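PDB 2Z61: probable aspartate aminotransferase 2 from Methanococcus jannaschii, which catalyses the pyridoxal phosphate-dependent transfer of an amino group from alanine to a furan aldehyde phosphate, supplying the furan precursor of methanofuran. Local coordinates for residues 29-35 with 329-333; 142-148 with 174-178; 214-220 with 231-236. Numbering follows the deposited sequence.

Contact 1: residues 29-35 with 329-333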
loop_
_atom_site.group_PDB
_atom_site.type_symbol
_atom_site.label_atom_id
_atom_site.label_comp_id
_atom_site.label_asym_id
_atom_site.label_seq_id
_atom_site.Cartn_x
_atom_site.Cartn_y
_atom_site.Cartn_z
ATOM N N LYS A 29 33.241 3.666 12.922
ATOM C CA LYS A 29 33.049 3.070 14.241
ATOM C C LYS A 29 31.991 1.976 14.166
ATOM O O LYS A 29 30.871 2.215 13.713
ATOM C CB LYS A 29 32.617 4.136 15.249
ATOM C CG LYS A 29 33.646 5.235 15.447
ATOM C CD LYS A 29 33.099 6.388 16.275
ATOM C CE LYS A 29 34.125 7.512 16.383
ATOM N NZ LYS A 29 33.596 8.705 17.102
ATOM N N LYS A 30 32.352 0.776 14.607
ATOM C CA LYS A 30 31.428 -0.348 14.578
ATOM C C LYS A 30 30.300 -0.196 15.593
ATOM O O LYS A 30 30.498 -0.359 16.801
ATOM C CB LYS A 30 32.184 -1.658 14.815
ATOM C CG LYS A 30 33.067 -2.063 13.642
ATOM C CD LYS A 30 33.619 -3.471 13.804
ATOM C CE LYS A 30 34.421 -3.893 12.579
ATOM N NZ LYS A 30 34.916 -5.292 12.695
ATOM N N VAL A 31 29.115 0.121 15.082
ATOM C CA VAL A 31 27.930 0.312 15.905
ATOM C C VAL A 31 27.122 -0.975 16.002
ATOM O O VAL A 31 26.811 -1.593 14.986
ATOM C CB VAL A 31 27.020 1.407 15.311
ATOM C CG1 VAL A 31 25.693 1.441 16.050
ATOM C CG2 VAL A 31 27.713 2.757 15.390
ATOM N N ILE A 32 26.790 -1.384 17.222
ATOM C CA ILE A 32 25.991 -2.589 17.413
ATOM C C ILE A 32 24.518 -2.208 17.443
ATOM O O ILE A 32 24.063 -1.496 18.343
ATOM C CB ILE A 32 26.353 -3.326 18.719
ATOM C CG1 ILE A 32 27.787 -3.857 18.631
ATOM C CG2 ILE A 32 25.381 -4.480 18.949
ATOM C CD1 ILE A 32 28.256 -4.593 19.872
ATOM N N HIS A 33 23.783 -2.690 16.447
ATOM C CA HIS A 33 22.359 -2.403 16.310
ATOM C C HIS A 33 21.418 -3.340 17.077
ATOM O O HIS A 33 21.263 -4.516 16.726
ATOM C CB HIS A 33 21.987 -2.419 14.828
ATOM C CG HIS A 33 22.587 -1.296 14.043
ATOM N ND1 HIS A 33 22.028 -0.037 13.997
ATOM C CD2 HIS A 33 23.707 -1.239 13.283
ATOM C CE1 HIS A 33 22.776 0.747 13.240
ATOM N NE2 HIS A 33 23.800 0.042 12.795
ATOM N N LEU A 34 20.790 -2.809 18.123
ATOM C CA LEU A 34 19.838 -3.573 18.920
ATOM C C LEU A 34 18.512 -2.834 18.894
ATOM O O LEU A 34 17.752 -2.868 19.861
ATOM C CB LEU A 34 20.316 -3.708 20.363
ATOM C CG LEU A 34 21.633 -4.452 20.578
ATOM C CD1 LEU A 34 21.853 -4.647 22.068
ATOM C CD2 LEU A 34 21.585 -5.797 19.867
ATOM N N GLU A 35 18.250 -2.164 17.778
ATOM C CA GLU A 35 17.025 -1.392 17.601
ATOM C C GLU A 35 16.303 -1.808 16.318
ATOM O O GLU A 35 15.320 -1.182 15.921
ATOM C CB GLU A 35 17.355 0.105 17.533
ATOM C CG GLU A 35 17.786 0.608 16.143
ATOM C CD GLU A 35 19.140 0.073 15.680
ATOM O OE1 GLU A 35 19.589 -0.972 16.182
ATOM O OE2 GLU A 35 19.756 0.702 14.797
ATOM N N PHE A 329 28.769 2.947 21.457
ATOM C CA PHE A 329 28.321 2.676 20.094
ATOM C C PHE A 329 27.274 1.565 20.040
ATOM O O PHE A 329 27.310 0.710 19.152
ATOM C CB PHE A 329 29.527 2.295 19.226
ATOM C CG PHE A 329 30.726 3.184 19.433
ATOM C CD1 PHE A 329 31.985 2.632 19.654
ATOM C CD2 PHE A 329 30.594 4.573 19.428
ATOM C CE1 PHE A 329 33.095 3.448 19.872
ATOM C CE2 PHE A 329 31.697 5.397 19.644
ATOM C CZ PHE A 329 32.949 4.832 19.867
ATOM N N VAL A 330 26.346 1.584 20.993
ATOM C CA VAL A 330 25.275 0.595 21.060
ATOM C C VAL A 330 23.923 1.283 20.900
ATOM O O VAL A 330 23.520 2.101 21.733
ATOM C CB VAL A 330 25.316 -0.173 22.394
ATOM C CG1 VAL A 330 24.134 -1.128 22.494
ATOM C CG2 VAL A 330 26.620 -0.949 22.491
ATOM N N ALA A 331 23.234 0.946 19.815
ATOM C CA ALA A 331 21.935 1.532 19.495
ATOM C C ALA A 331 20.750 0.809 20.138
ATOM O O ALA A 331 20.491 -0.364 19.860
ATOM C CB ALA A 331 21.759 1.575 17.977
ATOM N N LEU A 332 20.038 1.530 20.997
ATOM C CA LEU A 332 18.863 1.008 21.692
ATOM C C LEU A 332 17.704 1.958 21.433
ATOM O O LEU A 332 17.914 3.120 21.100
ATOM C CB LEU A 332 19.106 0.926 23.209
ATOM C CG LEU A 332 20.034 -0.157 23.755
ATOM C CD1 LEU A 332 20.004 -0.121 25.271
ATOM C CD2 LEU A 332 19.593 -1.520 23.256
ATOM N N THR A 333 16.484 1.464 21.608
ATOM C CA THR A 333 15.294 2.271 21.387
ATOM C C THR A 333 14.686 2.757 22.698
ATOM O O THR A 333 14.347 1.952 23.562
ATOM C CB THR A 333 14.223 1.465 20.640
ATOM O OG1 THR A 333 14.785 0.930 19.431
ATOM C CG2 THR A 333 13.019 2.352 20.308
HETATM O O HOH W 1 13.949 1.412 17.186
#
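Phe329 lays its ring beside the chain at Lys29 and Lys30. Phe329 CE2 is 3.8 Å from Lys29 CD, and Phe329 CB is 3.7 Å from Lys30 O. Lys29 meets the ring through its aliphatic chain; its NZ forms a salt bridge with Glu27. Phe329 is the first residue to leave helix 317-328, and its phi is positive. From there the chain runs alongside 29-35 in the same direction. Three backbone hydrogen bonds join the two: Ile32 N to Phe329 O (2.9 Å), Ala331 N to Ile32 O (3.0 Å) and Leu34 N to Ala331 O (3.0 Å). Ile32 thus bonds on both sides of Val330, as expected of a parallel bridge. Ile32 and Val330 share one face, which is covered by helix 354-368. On the other face lie His33 and Ala331. There His33 ND1 donates to Glu35 OE2 at 2.5 Å, and Glu35 CD sits 3.8 Å from Ala331 CB. Leu34 CB meets Leu332 CD2 at 3.7 Å. At the far end a water lies 3.2 Å from Glu35 O and 2.4 Å from Thr333 OG1. This short two-stranded parallel sheet joins an N-terminal segment to the C-terminal part of the chain, a pairing consistent with the small domain of class I aminotransferases.

Contact 2: residues 142-148 with 174-178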
loop_
_atom_site.group_PDB
_atom_site.type_symbol
_atom_site.label_atom_id
_atom_site.label_comp_id
_atom_site.label_asym_id
_atom_site.label_seq_id
_atom_site.Cartn_x
_atom_site.Cartn_y
_atom_site.Cartn_z
ATOM N N PHE A 142 -3.416 -3.401 30.151
ATOM C CA PHE A 142 -4.329 -4.447 29.726
ATOM C C PHE A 142 -4.688 -5.416 30.847
ATOM O O PHE A 142 -4.380 -6.601 30.792
ATOM C CB PHE A 142 -3.774 -5.181 28.494
ATOM C CG PHE A 142 -4.205 -4.566 27.175
ATOM C CD1 PHE A 142 -4.759 -3.287 27.140
ATOM C CD2 PHE A 142 -4.076 -5.267 25.977
ATOM C CE1 PHE A 142 -5.178 -2.716 25.941
ATOM C CE2 PHE A 142 -4.495 -4.702 24.770
ATOM C CZ PHE A 142 -5.047 -3.424 24.754
ATOM N N THR A 143 -5.337 -4.873 31.875
ATOM C CA THR A 143 -5.806 -5.654 33.010
ATOM C C THR A 143 -7.320 -5.491 32.995
ATOM O O THR A 143 -7.837 -4.507 32.455
ATOM C CB THR A 143 -5.263 -5.131 34.367
ATOM O OG1 THR A 143 -5.791 -3.826 34.626
ATOM C CG2 THR A 143 -3.749 -5.070 34.356
ATOM N N VAL A 144 -8.020 -6.454 33.582
ATOM C CA VAL A 144 -9.472 -6.423 33.626
ATOM C C VAL A 144 -10.003 -5.157 34.288
ATOM O O VAL A 144 -10.935 -4.529 33.784
ATOM C CB VAL A 144 -10.015 -7.656 34.376
ATOM C CG1 VAL A 144 -11.537 -7.604 34.459
ATOM C CG2 VAL A 144 -9.567 -8.918 33.663
ATOM N N GLU A 145 -9.401 -4.778 35.411
ATOM C CA GLU A 145 -9.839 -3.592 36.140
ATOM C C GLU A 145 -9.686 -2.298 35.342
ATOM O O GLU A 145 -10.624 -1.509 35.245
ATOM C CB GLU A 145 -9.075 -3.467 37.457
ATOM C CG GLU A 145 -9.658 -2.424 38.389
ATOM C CD GLU A 145 -9.014 -2.448 39.760
ATOM O OE1 GLU A 145 -8.910 -3.546 40.346
ATOM O OE2 GLU A 145 -8.619 -1.369 40.250
ATOM N N SER A 146 -8.505 -2.078 34.778
ATOM C CA SER A 146 -8.253 -0.867 34.003
ATOM C C SER A 146 -9.094 -0.787 32.730
ATOM O O SER A 146 -9.498 0.297 32.320
ATOM C CB SER A 146 -6.769 -0.766 33.661
ATOM O OG SER A 146 -6.288 -2.003 33.177
ATOM N N LEU A 147 -9.352 -1.928 32.099
ATOM C CA LEU A 147 -10.170 -1.926 30.897
ATOM C C LEU A 147 -11.604 -1.531 31.253
ATOM O O LEU A 147 -12.273 -0.845 30.481
ATOM C CB LEU A 147 -10.157 -3.301 30.227
ATOM C CG LEU A 147 -8.866 -3.715 29.508
ATOM C CD1 LEU A 147 -9.045 -5.100 28.908
ATOM C CD2 LEU A 147 -8.525 -2.707 28.412
ATOM N N GLU A 148 -12.073 -1.963 32.423
ATOM C CA GLU A 148 -13.425 -1.628 32.867
ATOM C C GLU A 148 -13.532 -0.120 33.070
ATOM O O GLU A 148 -14.505 0.506 32.653
ATOM C CB GLU A 148 -13.767 -2.353 34.176
ATOM C CG GLU A 148 -13.755 -3.868 34.048
ATOM C CD GLU A 148 -14.068 -4.582 35.349
ATOM O OE1 GLU A 148 -13.408 -4.284 36.369
ATOM O OE2 GLU A 148 -14.968 -5.452 35.348
ATOM N N GLU A 174 -7.963 -13.980 29.588
ATOM C CA GLU A 174 -8.985 -13.128 30.200
ATOM C C GLU A 174 -9.235 -11.804 29.484
ATOM O O GLU A 174 -10.371 -11.339 29.413
ATOM C CB GLU A 174 -8.633 -12.851 31.662
ATOM C CG GLU A 174 -8.669 -14.085 32.540
ATOM C CD GLU A 174 -8.345 -13.781 33.990
ATOM O OE1 GLU A 174 -8.405 -14.719 34.818
ATOM O OE2 GLU A 174 -8.032 -12.610 34.301
ATOM N N ILE A 175 -8.178 -11.185 28.971
ATOM C CA ILE A 175 -8.337 -9.921 28.264
ATOM C C ILE A 175 -9.225 -10.132 27.042
ATOM O O ILE A 175 -10.112 -9.324 26.766
ATOM C CB ILE A 175 -6.980 -9.335 27.809
ATOM C CG1 ILE A 175 -6.144 -8.922 29.025
ATOM C CG2 ILE A 175 -7.213 -8.108 26.951
ATOM C CD1 ILE A 175 -5.765 -10.052 29.939
ATOM N N TYR A 176 -8.987 -11.215 26.306
ATOM C CA TYR A 176 -9.809 -11.511 25.134
ATOM C C TYR A 176 -11.256 -11.744 25.557
ATOM O O TYR A 176 -12.175 -11.204 24.959
ATOM C CB TYR A 176 -9.301 -12.758 24.401
ATOM C CG TYR A 176 -7.984 -12.569 23.687
ATOM C CD1 TYR A 176 -6.782 -12.852 24.321
ATOM C CD2 TYR A 176 -7.941 -12.078 22.384
ATOM C CE1 TYR A 176 -5.569 -12.654 23.682
ATOM C CE2 TYR A 176 -6.729 -11.873 21.733
ATOM C CZ TYR A 176 -5.547 -12.164 22.393
ATOM O OH TYR A 176 -4.339 -11.949 21.775
ATOM N N GLU A 177 -11.444 -12.553 26.597
ATOM C CA GLU A 177 -12.775 -12.874 27.116
ATOM C C GLU A 177 -13.527 -11.626 27.553
ATOM O O GLU A 177 -14.709 -11.466 27.254
ATOM C CB GLU A 177 -12.642 -13.866 28.275
ATOM C CG GLU A 177 -12.286 -15.279 27.817
ATOM C CD GLU A 177 -11.587 -16.105 28.889
ATOM O OE1 GLU A 177 -11.445 -17.330 28.687
ATOM O OE2 GLU A 177 -11.172 -15.536 29.923
ATOM N N PHE A 178 -12.841 -10.728 28.249
ATOM C CA PHE A 178 -13.472 -9.489 28.681
ATOM C C PHE A 178 -13.886 -8.660 27.468
ATOM O O PHE A 178 -15.011 -8.153 27.405
ATOM C CB PHE A 178 -12.518 -8.658 29.541
ATOM C CG PHE A 178 -13.131 -7.391 30.063
ATOM C CD1 PHE A 178 -14.021 -7.419 31.131
ATOM C CD2 PHE A 178 -12.863 -6.171 29.453
ATOM C CE1 PHE A 178 -14.638 -6.249 31.580
ATOM C CE2 PHE A 178 -13.477 -4.999 29.896
ATOM C CZ PHE A 178 -14.367 -5.042 30.960
#
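Apolar packing makes up most of this contact. Helix 144-148 and helix 174-178 run in nearly the same direction, with 28° between their axes and a closest approach of 10.7 Å. Helix 144-150 links strands 136-140 and 155-161, and helix 173-182 links 155-161 to 185-189, so the helices of two successive beta-alpha-beta crossovers pack side by side. Phe178 and Ile175 fill the space between them. Phe178 reaches across to the first helix, where its CE2 lies 3.7 Å from Leu147 CB and its CD1 lies 4.2 Å from Val144 CG1. Glu148 CG touches Phe178 CZ at 3.4 Å. Ile175 CG2 touches Leu147 CD1 at 4.0 Å and Phe142 CD2 at 4.3 Å. Toward the sheet, Phe142 and Ile175 rest on strand 155-161 through Ile158 and Ile160.

Some polar groups also border the apolar side chains. Val144 O lies over one face of the Phe178 ring. Phe142 O is 3.4 Å from Ile175 CG1. Glu174 OE2 approaches Val144 CG2 at 4.0 Å.

Hydrogen bonds between these residues stay within one segment. Thr143 takes the N-cap position of its helix, and its OG1 forms a very short bond of 2.4 Å with Ser146 OG, which also bonds Asp141 O. Backbone bonds Leu147 N to Thr143 O (3.0 Å) and Phe178 N to Glu174 O (2.8 Å) belong to the two helices themselves.

The two helices are therefore held together by side-chain shape and the burial of apolar surface, while the carboxylates of Glu148 and Glu174 stay at the exposed margin.

Contact 3: residues 214-220 with 231-236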
loop_
_atom_site.group_PDB
_atom_site.type_symbol
_atom_site.label_atom_id
_atom_site.label_comp_id
_atom_site.label_asym_id
_atom_site.label_seq_id
_atom_site.Cartn_x
_atom_site.Cartn_y
_atom_site.Cartn_z
ATOM N N THR A 214 -14.605 -9.734 15.364
ATOM C CA THR A 214 -13.157 -9.622 15.338
ATOM C C THR A 214 -12.594 -9.468 13.929
ATOM O O THR A 214 -13.153 -9.972 12.953
ATOM C CB THR A 214 -12.442 -10.841 15.993
ATOM O OG1 THR A 214 -11.868 -11.671 14.978
ATOM C CG2 THR A 214 -13.404 -11.660 16.803
ATOM N N ILE A 215 -11.493 -8.734 13.843
ATOM C CA ILE A 215 -10.790 -8.546 12.585
ATOM C C ILE A 215 -9.381 -8.996 12.929
ATOM O O ILE A 215 -8.727 -8.422 13.792
ATOM C CB ILE A 215 -10.775 -7.081 12.126
ATOM C CG1 ILE A 215 -12.211 -6.560 12.021
ATOM C CG2 ILE A 215 -10.089 -6.983 10.772
ATOM C CD1 ILE A 215 -12.331 -5.149 11.476
ATOM N N LEU A 216 -8.940 -10.057 12.276
ATOM C CA LEU A 216 -7.635 -10.629 12.530
ATOM C C LEU A 216 -6.625 -10.156 11.488
ATOM O O LEU A 216 -6.859 -10.229 10.276
ATOM C CB LEU A 216 -7.758 -12.157 12.520
ATOM C CG LEU A 216 -6.635 -13.029 13.085
ATOM C CD1 LEU A 216 -7.115 -14.469 13.141
ATOM C CD2 LEU A 216 -5.377 -12.908 12.231
ATOM N N ILE A 217 -5.492 -9.672 11.969
ATOM C CA ILE A 217 -4.463 -9.176 11.084
ATOM C C ILE A 217 -3.177 -9.964 11.288
ATOM O O ILE A 217 -2.705 -10.117 12.423
ATOM C CB ILE A 217 -4.210 -7.669 11.340
ATOM C CG1 ILE A 217 -5.501 -6.886 11.063
ATOM C CG2 ILE A 217 -3.083 -7.157 10.427
ATOM C CD1 ILE A 217 -5.438 -5.451 11.465
ATOM N N ASN A 218 -2.644 -10.501 10.187
ATOM C CA ASN A 218 -1.395 -11.250 10.202
ATOM C C ASN A 218 -0.751 -11.088 8.819
ATOM O O ASN A 218 -1.308 -10.432 7.934
ATOM C CB ASN A 218 -1.649 -12.736 10.509
ATOM C CG ASN A 218 -0.460 -13.411 11.206
ATOM O OD1 ASN A 218 0.688 -13.007 11.038
ATOM N ND2 ASN A 218 -0.742 -14.455 11.981
ATOM N N GLY A 219 0.422 -11.674 8.628
ATOM C CA GLY A 219 1.090 -11.550 7.346
ATOM C C GLY A 219 2.351 -12.381 7.310
ATOM O O GLY A 219 2.585 -13.180 8.213
ATOM N N PHE A 220 3.175 -12.185 6.289
ATOM C CA PHE A 220 4.404 -12.967 6.147
ATOM C C PHE A 220 5.701 -12.253 6.518
ATOM O O PHE A 220 6.770 -12.869 6.507
ATOM C CB PHE A 220 4.522 -13.503 4.708
ATOM C CG PHE A 220 3.358 -14.354 4.270
ATOM C CD1 PHE A 220 2.181 -13.769 3.815
ATOM C CD2 PHE A 220 3.432 -15.744 4.337
ATOM C CE1 PHE A 220 1.092 -14.551 3.430
ATOM C CE2 PHE A 220 2.346 -16.541 3.954
ATOM C CZ PHE A 220 1.172 -15.942 3.500
ATOM N N ILE A 231 3.503 -8.217 1.939
ATOM C CA ILE A 231 2.328 -9.051 1.795
ATOM C C ILE A 231 1.831 -9.586 3.137
ATOM O O ILE A 231 2.558 -10.254 3.870
ATOM C CB ILE A 231 2.602 -10.213 0.802
ATOM C CG1 ILE A 231 1.437 -11.208 0.841
ATOM C CG2 ILE A 231 3.959 -10.883 1.111
ATOM C CD1 ILE A 231 1.531 -12.294 -0.225
ATOM N N GLY A 232 0.590 -9.234 3.459
ATOM C CA GLY A 232 -0.039 -9.676 4.694
ATOM C C GLY A 232 -1.472 -10.063 4.362
ATOM O O GLY A 232 -1.811 -10.219 3.188
ATOM N N TYR A 233 -2.318 -10.224 5.371
ATOM C CA TYR A 233 -3.697 -10.572 5.109
ATOM C C TYR A 233 -4.618 -10.236 6.274
ATOM O O TYR A 233 -4.183 -10.094 7.410
ATOM C CB TYR A 233 -3.796 -12.057 4.741
ATOM C CG TYR A 233 -3.348 -13.010 5.829
ATOM C CD1 TYR A 233 -4.131 -13.218 6.962
ATOM C CD2 TYR A 233 -2.145 -13.718 5.716
ATOM C CE1 TYR A 233 -3.739 -14.111 7.959
ATOM C CE2 TYR A 233 -1.741 -14.618 6.713
ATOM C CZ TYR A 233 -2.551 -14.810 7.830
ATOM O OH TYR A 233 -2.201 -15.713 8.804
ATOM N N VAL A 234 -5.900 -10.090 5.972
ATOM C CA VAL A 234 -6.878 -9.772 6.996
ATOM C C VAL A 234 -7.999 -10.805 6.938
ATOM O O VAL A 234 -8.402 -11.233 5.859
ATOM C CB VAL A 234 -7.457 -8.357 6.785
ATOM C CG1 VAL A 234 -8.432 -8.015 7.894
ATOM C CG2 VAL A 234 -6.323 -7.343 6.758
ATOM N N ILE A 235 -8.483 -11.215 8.104
ATOM C CA ILE A 235 -9.567 -12.189 8.169
ATOM C C ILE A 235 -10.694 -11.643 9.040
ATOM O O ILE A 235 -10.442 -11.092 10.113
ATOM C CB ILE A 235 -9.086 -13.524 8.763
ATOM C CG1 ILE A 235 -7.939 -14.088 7.918
ATOM C CG2 ILE A 235 -10.247 -14.517 8.798
ATOM C CD1 ILE A 235 -7.264 -15.311 8.519
ATOM N N SER A 236 -11.931 -11.789 8.574
ATOM C CA SER A 236 -13.092 -11.318 9.321
ATOM C C SER A 236 -14.378 -11.848 8.676
ATOM O O SER A 236 -14.318 -12.706 7.801
ATOM C CB SER A 236 -13.103 -9.787 9.355
ATOM O OG SER A 236 -14.182 -9.297 10.131
#
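Isoleucine, leucine and valine form the centre of this antiparallel strand pair, part of the seven-stranded mixed sheet of the large domain of a fold-type I PLP enzyme. Ile215 CG2 packs on Val234 CG1 at 3.5 Å, and Ile217 CG1 lies 4.4 Å from Val234 CG2. Helix 98-109 covers Ile215 and Ile217. On the other face Leu216 CB meets Ile235 CB at 4.2 Å, and helix 69-82 covers both residues through Tyr79.

Toward Phe220 and Ile231 the packing becomes aromatic. Phe220 CE1 is 4.0 Å from Tyr233 CD2, and Phe220 CD1 is 4.0 Å from Ile231 CG1. Asn218 O and Gly219 N lie over one face of the Tyr233 ring, whose OH hydrogen-bonds to Tyr79 OH. Gly219 and Gly232 face each other with their CA atoms just 3.4 Å apart. A CB on Gly219 would lie 2.8 Å from Gly232 CA, a clash; one on Gly232 would be tight against Asn218 O. The close approach rests chiefly on the missing side chain of Gly219.

The backbone supplies the polar framework. Leu216 N donates to Ile235 O (2.8 Å) and Ile235 N to Leu216 O (2.9 Å). Asn218 N reaches Tyr233 O at 3.2 Å, and Tyr233 N reaches Asn218 O at 2.8 Å. Phe220 N to Ile231 O (3.2 Å) continues the ladder toward the loop that holds Lys222, the residue that carries pyridoxal phosphate. At the opposite end, Ser236 OG donates to Thr214 O at 3.1 Å.

How the contacts relate
Contact 1 closes a loop of 293 residues, and contacts 2 and 3 lie within it, one after the other. Contact 3 belongs to the seven-stranded sheet. Contact 2 packs on that sheet through strand 155-161. Their centres are 23 Å apart, with nearest atoms about 8 Å apart. Contact 1 has its own two-stranded sheet, with its centre 36 Å from that of contact 2 and 32 Å from that of contact 3. Contacts 1 and 3 lie on opposite sides of the chain's centre. The chain thus builds the large sheet, in which segment 214-220 ends just before the cofactor lysine, between an early and a late segment that pair with each other elsewhere.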